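Local coordinates for novel immune-type receptor 11 (Ictalurus punctatus, PDB 2QTE), which probably acts as a cell-surface immune receptor of a bony fish multigene family, one member of which mediates allogeneic recognition, through a variable-type immunoglobulin domain, at residues Y35-S38 and V42-Y45; Y45-Y50 and Y56-G61; S65-T70 and E85-E90. The protein carries 1 engineered substitution. All coordinates share one frame; numbering follows the deposited sequence.

Contact 1: Y35-S38 and V42-Y45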
loop_
_atom_site.group_PDB
_atom_site.type_symbol
_atom_site.label_atom_id
_atom_site.label_comp_id
_atom_site.label_asym_id
_atom_site.label_seq_id
_atom_site.Cartn_x
_atom_site.Cartn_y
_atom_site.Cartn_z
ATOM N N TYR A 35 3.909 2.650 5.767
ATOM C CA TYR A 35 4.434 2.501 4.414
ATOM C C TYR A 35 4.359 3.875 3.837
ATOM O O TYR A 35 3.491 4.615 4.204
ATOM C CB TYR A 35 3.560 1.543 3.598
ATOM C CG TYR A 35 3.784 0.145 4.040
ATOM C CD1 TYR A 35 3.350 -0.282 5.307
ATOM C CD2 TYR A 35 4.474 -0.741 3.247
ATOM C CE1 TYR A 35 3.594 -1.565 5.737
ATOM C CE2 TYR A 35 4.742 -2.025 3.680
ATOM C CZ TYR A 35 4.289 -2.411 4.925
ATOM O OH TYR A 35 4.550 -3.667 5.335
ATOM N N ARG A 36 5.230 4.180 2.880
ATOM C CA ARG A 36 5.265 5.498 2.299
ATOM C C ARG A 36 5.193 5.353 0.776
ATOM O O ARG A 36 5.902 4.496 0.206
ATOM C CB ARG A 36 6.584 6.156 2.702
ATOM C CG ARG A 36 6.858 7.513 2.108
ATOM C CD ARG A 36 8.288 7.985 2.544
ATOM N NE ARG A 36 8.594 9.290 1.939
ATOM C CZ ARG A 36 9.630 10.054 2.293
ATOM N NH1 ARG A 36 10.468 9.630 3.214
ATOM N NH2 ARG A 36 9.844 11.239 1.690
ATOM N N GLN A 37 4.358 6.183 0.119
ATOM C CA GLN A 37 4.296 6.167 -1.330
ATOM C C GLN A 37 4.545 7.576 -1.809
ATOM O O GLN A 37 3.722 8.449 -1.556
ATOM C CB GLN A 37 2.895 5.763 -1.823
ATOM C CG GLN A 37 2.844 5.548 -3.348
ATOM C CD GLN A 37 1.465 5.665 -3.918
ATOM O OE1 GLN A 37 0.514 5.899 -3.182
ATOM N NE2 GLN A 37 1.349 5.523 -5.247
ATOM N N SER A 38 5.626 7.799 -2.560
ATOM C CA SER A 38 5.743 9.079 -3.233
ATOM C C SER A 38 4.829 9.066 -4.452
ATOM O O SER A 38 4.538 7.997 -5.013
ATOM C CB SER A 38 7.191 9.326 -3.677
ATOM O OG SER A 38 8.038 9.378 -2.531
ATOM N N VAL A 42 5.645 3.063 -6.535
ATOM C CA VAL A 42 5.045 1.984 -5.769
ATOM C C VAL A 42 5.234 2.302 -4.267
ATOM O O VAL A 42 6.265 2.862 -3.936
ATOM C CB VAL A 42 5.759 0.695 -6.161
ATOM C CG1 VAL A 42 5.365 -0.403 -5.288
ATOM C CG2 VAL A 42 5.483 0.360 -7.646
ATOM N N PRO A 43 4.278 1.940 -3.327
ATOM C CA PRO A 43 4.590 2.152 -1.910
ATOM C C PRO A 43 5.668 1.229 -1.335
ATOM O O PRO A 43 5.834 0.111 -1.799
ATOM C CB PRO A 43 3.273 1.781 -1.172
ATOM C CG PRO A 43 2.266 1.684 -2.214
ATOM C CD PRO A 43 2.959 1.331 -3.465
ATOM N N GLN A 44 6.329 1.675 -0.268
ATOM C CA GLN A 44 7.397 0.905 0.352
ATOM C C GLN A 44 7.333 0.983 1.869
ATOM O O GLN A 44 7.117 2.029 2.389
ATOM C CB GLN A 44 8.712 1.557 -0.017
ATOM C CG GLN A 44 9.547 0.819 -0.989
ATOM C CD GLN A 44 10.713 1.671 -1.309
ATOM O OE1 GLN A 44 10.567 2.659 -2.027
ATOM N NE2 GLN A 44 11.863 1.385 -0.683
ATOM N N TYR A 45 7.630 -0.110 2.550
ATOM C CA TYR A 45 7.892 -0.114 3.982
ATOM C C TYR A 45 8.889 0.979 4.368
ATOM O O TYR A 45 9.983 1.077 3.800
ATOM C CB TYR A 45 8.429 -1.505 4.400
ATOM C CG TYR A 45 9.365 -1.521 5.600
ATOM C CD1 TYR A 45 8.896 -1.278 6.881
ATOM C CD2 TYR A 45 10.715 -1.819 5.451
ATOM C CE1 TYR A 45 9.776 -1.300 7.968
ATOM C CE2 TYR A 45 11.574 -1.846 6.518
ATOM C CZ TYR A 45 11.099 -1.580 7.771
ATOM O OH TYR A 45 11.982 -1.608 8.844
HETATM O O HOH W 1 7.268 5.405 -3.040
#
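The Y35 ring lies obliquely against the backbone of Y45, its CD2 only 3.3 Å from Y45 N, and this is the tight end of the contact. With CG anti to its carbonyl carbon (chi1 -74°), Y35 lays its ring along the facing strand, where CE2 meets Y45 CB at 3.8 Å. The Y45 ring turns away, so CB carries its side of this touch. Behind the rings, Y35 and Y45 form a non-hydrogen-bonded antiparallel pair; R36 and Q44, the next pair, exchange two backbone bonds, R36 N to Q44 O and Q44 N to R36 O, each 2.9 Å long. By their place in the V-set fold, strands 32-37 and 44-49 are C and C', joined as a hairpin. The face bearing Y35 and Y45 packs on I100 of the second subunit, and Y35 OH bonds to the backbone N of I101 there, a use of this sheet that recalls paired antibody variable domains. Toward the turn, Q37 and P43 lie alongside each other and point the same way, CB to CB 4.1 Å apart. The extended Q37 chain, its CG anti to the backbone N (chi1 -172°), carries NE2 past the proline to K41 O and to E90 OE1 of the second subunit. Past P43 the chains part, and water 1 spans them, accepting from S38 N at 2.9 Å and donating to V42 O at the same distance. Looser still is the face of R36 and Q44. Exposed Q44 brings just its CB near the facing segment, 4.1 Å from R36 O, and packs instead on I3 of the second subunit, while the R36 chain, extended from CG to NE, leads off toward F62 and a weak bond with D86 O.

Contact 2: Y45-Y50 and Y56-G61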
loop_
_atom_site.group_PDB
_atom_site.type_symbol
_atom_site.label_atom_id
_atom_site.label_comp_id
_atom_site.label_asym_id
_atom_site.label_seq_id
_atom_site.Cartn_x
_atom_site.Cartn_y
_atom_site.Cartn_z
ATOM N N TYR A 45 7.630 -0.110 2.550
ATOM C CA TYR A 45 7.892 -0.114 3.982
ATOM C C TYR A 45 8.889 0.979 4.368
ATOM O O TYR A 45 9.983 1.077 3.800
ATOM C CB TYR A 45 8.429 -1.505 4.400
ATOM C CG TYR A 45 9.365 -1.521 5.600
ATOM C CD1 TYR A 45 8.896 -1.278 6.881
ATOM C CD2 TYR A 45 10.715 -1.819 5.451
ATOM C CE1 TYR A 45 9.776 -1.300 7.968
ATOM C CE2 TYR A 45 11.574 -1.846 6.518
ATOM C CZ TYR A 45 11.099 -1.580 7.771
ATOM O OH TYR A 45 11.982 -1.608 8.844
ATOM N N PHE A 46 8.480 1.791 5.343
ATOM C CA PHE A 46 9.188 2.998 5.736
ATOM C C PHE A 46 9.781 2.862 7.101
ATOM O O PHE A 46 10.965 3.146 7.308
ATOM C CB PHE A 46 8.226 4.209 5.670
ATOM C CG PHE A 46 8.874 5.515 5.949
ATOM C CD1 PHE A 46 10.044 5.864 5.307
ATOM C CD2 PHE A 46 8.307 6.419 6.844
ATOM C CE1 PHE A 46 10.665 7.093 5.578
ATOM C CE2 PHE A 46 8.914 7.644 7.116
ATOM C CZ PHE A 46 10.071 7.984 6.464
ATOM N N VAL A 47 8.946 2.462 8.062
ATOM C CA VAL A 47 9.361 2.336 9.463
ATOM C C VAL A 47 8.437 1.341 10.148
ATOM O O VAL A 47 7.261 1.392 9.934
ATOM C CB VAL A 47 9.396 3.721 10.219
ATOM C CG1 VAL A 47 8.081 4.463 10.128
ATOM C CG2 VAL A 47 9.781 3.559 11.658
ATOM N N ARG A 48 8.987 0.413 10.927
ATOM C CA ARG A 48 8.192 -0.611 11.578
ATOM C C ARG A 48 8.232 -0.504 13.094
ATOM O O ARG A 48 9.150 0.066 13.675
ATOM C CB ARG A 48 8.575 -2.037 11.129
ATOM C CG ARG A 48 9.982 -2.440 11.442
ATOM C CD ARG A 48 10.371 -3.694 10.626
ATOM N NE ARG A 48 11.809 -3.975 10.697
ATOM C CZ ARG A 48 12.382 -4.795 11.567
ATOM N NH1 ARG A 48 13.700 -4.967 11.536
ATOM N NH2 ARG A 48 11.645 -5.445 12.461
ATOM N N TYR A 49 7.207 -1.047 13.727
ATOM C CA TYR A 49 7.258 -1.243 15.167
ATOM C C TYR A 49 8.409 -2.192 15.491
ATOM O O TYR A 49 8.735 -3.100 14.719
ATOM C CB TYR A 49 5.928 -1.794 15.668
ATOM C CG TYR A 49 5.954 -2.081 17.126
ATOM C CD1 TYR A 49 6.539 -3.257 17.608
ATOM C CD2 TYR A 49 5.429 -1.160 18.041
ATOM C CE1 TYR A 49 6.596 -3.527 18.968
ATOM C CE2 TYR A 49 5.454 -1.417 19.407
ATOM C CZ TYR A 49 6.043 -2.615 19.862
ATOM O OH TYR A 49 6.091 -2.879 21.209
ATOM N N TYR A 50 9.084 -1.951 16.614
ATOM C CA TYR A 50 10.319 -2.679 16.850
ATOM C C TYR A 50 10.617 -2.892 18.337
ATOM O O TYR A 50 10.372 -2.029 19.163
ATOM C CB TYR A 50 11.483 -2.002 16.097
ATOM C CG TYR A 50 12.802 -2.727 16.226
ATOM C CD1 TYR A 50 13.807 -2.232 17.072
ATOM C CD2 TYR A 50 13.052 -3.916 15.522
ATOM C CE1 TYR A 50 15.028 -2.889 17.203
ATOM C CE2 TYR A 50 14.283 -4.581 15.644
ATOM C CZ TYR A 50 15.252 -4.062 16.501
ATOM O OH TYR A 50 16.468 -4.696 16.650
ATOM N N TYR A 56 10.628 1.454 17.640
ATOM C CA TYR A 56 10.419 1.531 16.211
ATOM C C TYR A 56 11.754 1.569 15.478
ATOM O O TYR A 56 12.769 1.977 16.065
ATOM C CB TYR A 56 9.579 2.767 15.896
ATOM C CG TYR A 56 10.215 4.107 16.294
ATOM C CD1 TYR A 56 11.029 4.828 15.409
ATOM C CD2 TYR A 56 9.989 4.665 17.570
ATOM C CE1 TYR A 56 11.582 6.089 15.816
ATOM C CE2 TYR A 56 10.538 5.864 17.952
ATOM C CZ TYR A 56 11.359 6.575 17.080
ATOM O OH TYR A 56 11.881 7.801 17.519
ATOM N N LYS A 57 11.745 1.174 14.206
ATOM C CA LYS A 57 12.968 1.068 13.425
ATOM C C LYS A 57 12.692 1.416 11.988
ATOM O O LYS A 57 11.850 0.777 11.338
ATOM C CB LYS A 57 13.537 -0.375 13.530
ATOM C CG LYS A 57 14.906 -0.589 12.937
ATOM C CD LYS A 57 15.152 -2.054 12.576
ATOM C CE LYS A 57 16.449 -2.149 11.757
ATOM N NZ LYS A 57 16.314 -1.561 10.375
ATOM N N PHE A 58 13.411 2.402 11.474
ATOM C CA PHE A 58 13.308 2.799 10.068
ATOM C C PHE A 58 13.909 1.812 9.110
ATOM O O PHE A 58 14.720 0.986 9.494
ATOM C CB PHE A 58 13.908 4.213 9.813
ATOM C CG PHE A 58 13.069 5.309 10.385
ATOM C CD1 PHE A 58 11.996 5.790 9.689
ATOM C CD2 PHE A 58 13.324 5.793 11.657
ATOM C CE1 PHE A 58 11.171 6.778 10.249
ATOM C CE2 PHE A 58 12.533 6.793 12.216
ATOM C CZ PHE A 58 11.442 7.263 11.513
ATOM N N ALA A 59 13.523 1.914 7.847
ATOM C CA ALA A 59 14.050 1.008 6.839
ATOM C C ALA A 59 15.538 1.177 6.885
ATOM O O ALA A 59 16.039 2.280 7.116
ATOM C CB ALA A 59 13.532 1.355 5.465
ATOM N N GLU A 60 16.239 0.067 6.684
ATOM C CA GLU A 60 17.684 0.045 6.624
ATOM C C GLU A 60 18.082 1.086 5.578
ATOM O O GLU A 60 17.456 1.159 4.511
ATOM C CB GLU A 60 18.124 -1.358 6.179
ATOM C CG GLU A 60 19.591 -1.635 6.380
ATOM C CD GLU A 60 19.913 -2.203 7.766
ATOM O OE1 GLU A 60 21.122 -2.471 7.992
ATOM O OE2 GLU A 60 18.980 -2.386 8.612
ATOM N N GLY A 61 19.086 1.912 5.883
ATOM C CA GLY A 61 19.591 2.847 4.875
ATOM C C GLY A 61 18.676 4.029 4.601
ATOM O O GLY A 61 18.889 4.794 3.642
HETATM O O HOH W 2 14.027 -2.892 8.880
#
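V47 sits opposite F58 and R48 opposite K57 where strands 45-49 and 56-58 run antiparallel, their axes 4.6 Å apart at closest and their directions 160° from each other. R48 and K57 trade two backbone bonds, and A59 N adds a third to F46 O, each 2.9 Å long. On the inner face V47 and F58 lie alongside and close, V47 CB to F58 CD1 3.4 Å. V47 has CG1 between its backbone N and carbonyl carbon (chi1 55°), which swings CG2 over the middle of the F58 ring in a CH-pi contact, 3.8 Å from the centroid. The same phenylalanine turns its edge to the face of F46 in a T-shaped pair, planes 73° apart and centroids 5.5 Å. F46 and V47 can both take part from this side because the two form a classic beta bulge opposite W34 of strand 32-37. The opposite face mixes charge with aromatic rings. R48 and K57 run side by side, R48 NH1 3.4 Å from K57 CD, which brings like charges near: R48 NH1 and K57 NZ are 4.4 Å apart. Repulsion is probably eased because K57 NZ donates to F58 O and makes a salt bridge, with a weak hydrogen bond, to E60 OE2, while water 2 accepts from K57 NZ and R48 NE. K57 CD rests over one face of the Y50 ring, 4.2 Å from its centroid, and the Y45 ring reaches A59 through CE2. Inward, F58 continues to F67 and V47 to M69 of strand 67-71; outward, R48 touches I99 of the second subunit. Such a short edge strand paired to C' is the C'' strand of a V-set immunoglobulin domain.

Contact 3: S65-T70 and E85-E90; sequences SRFSMT and EDDGGE
D87, the residue most covered here, meets the guanidinium of R66 end-on, and both groups lie in almost one plane, 1° apart. Two bonds grip the carboxylate: R66 NH1 to D87 OD1 at 2.9 Å, nearly straight at 173°, and R66 NH2 to D87 OD2, also 2.9 Å. Each oxygen uses its syn lone pair, so the pair is a textbook bidentate salt bridge. A bend at chi3 (-41°) turns the R66 chain toward its partner. This bridge is a hallmark of variable-type immunoglobulin domains, linking the start of strand D to the turn before strand F; D87 begins the D-x-G-x-Y-x-C motif, which ends at the disulfide-bonded C93, and D87 O takes the hydroxyl of Y91 in a tyrosine corner. F67 contributes the edge of its ring, CZ 3.4 Å from D87 OD1, with ring and carboxylate nearly perpendicular. Replacing R66 with an alanine would probably leave the buried D87 carboxylate without its cationic mate and less firmly fixed in rotation. R84 N also bonds to D87 OD2, while D64 OD2 bridges to R66 NH1 and G82 O takes a bond from R66 NH2.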
loop_
_atom_site.group_PDB
_atom_site.type_symbol
_atom_site.label_atom_id
_atom_site.label_comp_id
_atom_site.label_asym_id
_atom_site.label_seq_id
_atom_site.Cartn_x
_atom_site.Cartn_y
_atom_site.Cartn_z
ATOM N N SER A 65 17.321 12.061 9.901
ATOM C CA SER A 65 17.029 12.178 11.309
ATOM C C SER A 65 15.969 13.239 11.608
ATOM O O SER A 65 15.728 13.543 12.783
ATOM C CB SER A 65 18.332 12.461 12.051
ATOM O OG SER A 65 19.015 11.216 12.179
ATOM N N ARG A 66 15.321 13.791 10.557
ATOM C CA ARG A 66 14.133 14.647 10.751
ATOM C C ARG A 66 12.907 13.845 11.212
ATOM O O ARG A 66 12.045 14.408 11.876
ATOM C CB ARG A 66 13.783 15.475 9.505
ATOM C CG ARG A 66 14.787 16.681 9.245
ATOM C CD ARG A 66 14.597 17.361 7.872
ATOM N NE ARG A 66 14.365 16.327 6.897
ATOM C CZ ARG A 66 13.220 16.162 6.253
ATOM N NH1 ARG A 66 13.102 15.125 5.413
ATOM N NH2 ARG A 66 12.221 17.026 6.435
ATOM N N PHE A 67 12.840 12.561 10.832
ATOM C CA PHE A 67 11.739 11.675 11.207
ATOM C C PHE A 67 11.970 11.025 12.552
ATOM O O PHE A 67 13.112 10.700 12.908
ATOM C CB PHE A 67 11.509 10.574 10.153
ATOM C CG PHE A 67 10.999 11.111 8.809
ATOM C CD1 PHE A 67 11.831 11.874 7.985
ATOM C CD2 PHE A 67 9.729 10.860 8.396
ATOM C CE1 PHE A 67 11.348 12.394 6.725
ATOM C CE2 PHE A 67 9.232 11.342 7.156
ATOM C CZ PHE A 67 10.036 12.107 6.326
ATOM N N SER A 68 10.873 10.794 13.273
ATOM C CA SER A 68 10.883 10.080 14.556
ATOM C C SER A 68 9.492 9.539 14.700
ATOM O O SER A 68 8.662 9.706 13.800
ATOM C CB SER A 68 11.204 10.989 15.740
ATOM O OG SER A 68 10.311 12.079 15.833
ATOM N N MET A 69 9.241 8.844 15.793
ATOM C CA MET A 69 7.905 8.362 16.087
ATOM C C MET A 69 7.625 8.521 17.558
ATOM O O MET A 69 8.536 8.614 18.376
ATOM C CB MET A 69 7.779 6.877 15.731
ATOM C CG MET A 69 7.831 6.552 14.262
ATOM S SD MET A 69 7.133 4.955 13.804
ATOM C CE MET A 69 5.434 5.388 14.063
ATOM N N THR A 70 6.337 8.580 17.870
ATOM C CA THR A 70 5.840 8.442 19.214
ATOM C C THR A 70 5.181 7.076 19.291
ATOM O O THR A 70 4.151 6.828 18.633
ATOM C CB THR A 70 4.879 9.584 19.468
ATOM O OG1 THR A 70 5.620 10.814 19.348
ATOM C CG2 THR A 70 4.240 9.504 20.886
ATOM N N GLU A 85 9.845 19.684 0.733
ATOM C CA GLU A 85 9.010 19.291 -0.412
ATOM C C GLU A 85 8.983 17.764 -0.655
ATOM O O GLU A 85 7.919 17.178 -0.868
ATOM C CB GLU A 85 9.505 19.979 -1.669
ATOM C CG GLU A 85 9.216 21.479 -1.673
ATOM C CD GLU A 85 9.513 22.080 -3.026
ATOM O OE1 GLU A 85 8.921 21.585 -4.018
ATOM O OE2 GLU A 85 10.368 23.005 -3.093
ATOM N N ASP A 86 10.129 17.113 -0.599
ATOM C CA ASP A 86 10.174 15.679 -0.928
ATOM C C ASP A 86 9.560 14.770 0.160
ATOM O O ASP A 86 9.483 13.535 -0.010
ATOM C CB ASP A 86 11.589 15.252 -1.239
ATOM C CG ASP A 86 12.186 16.042 -2.368
ATOM O OD1 ASP A 86 13.053 16.872 -2.081
ATOM O OD2 ASP A 86 11.766 15.867 -3.533
ATOM N N ASP A 87 9.116 15.357 1.264
ATOM C CA ASP A 87 8.374 14.593 2.285
ATOM C C ASP A 87 6.939 14.345 1.815
ATOM O O ASP A 87 6.231 13.434 2.323
ATOM C CB ASP A 87 8.277 15.331 3.635
ATOM C CG ASP A 87 9.596 15.439 4.368
ATOM O OD1 ASP A 87 10.530 14.631 4.171
ATOM O OD2 ASP A 87 9.702 16.403 5.147
ATOM N N GLY A 88 6.490 15.176 0.872
ATOM C CA GLY A 88 5.104 15.072 0.350
ATOM C C GLY A 88 4.808 13.640 -0.120
ATOM O O GLY A 88 5.674 12.969 -0.595
ATOM N N GLY A 89 3.583 13.154 0.041
ATOM C CA GLY A 89 3.246 11.818 -0.470
ATOM C C GLY A 89 2.197 11.198 0.419
ATOM O O GLY A 89 1.610 11.895 1.232
ATOM N N GLU A 90 1.984 9.888 0.294
ATOM C CA GLU A 90 0.962 9.261 1.148
ATOM C C GLU A 90 1.647 8.278 2.075
ATOM O O GLU A 90 2.623 7.628 1.686
ATOM C CB GLU A 90 -0.176 8.631 0.320
ATOM C CG GLU A 90 -0.751 9.579 -0.754
ATOM C CD GLU A 90 -1.955 9.075 -1.508
ATOM O OE1 GLU A 90 -1.952 7.913 -2.005
ATOM O OE2 GLU A 90 -2.908 9.867 -1.650
#

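In the fold
The three contacts stand at the corners of a near-equal triangle, their centres about 12 Å apart. Contacts 1 and 2 follow each other across one sheet: Y45 belongs to both, and strand 44-49 is the middle partner of the two hairpins. Contact 3 ties that sheet to the one holding strand 67-71. Its F67 touches contact 2 twice, F46 CZ to F67 CD2 at 3.5 Å and F58 CZ to F67 CB at 3.6 Å, while contact 1 joins it through Q37 N and E90 O, a probable hydrogen bond of 2.7 Å. The second subunit lies against the outer face of contacts 1 and 2, and reaches contact 3 at E90.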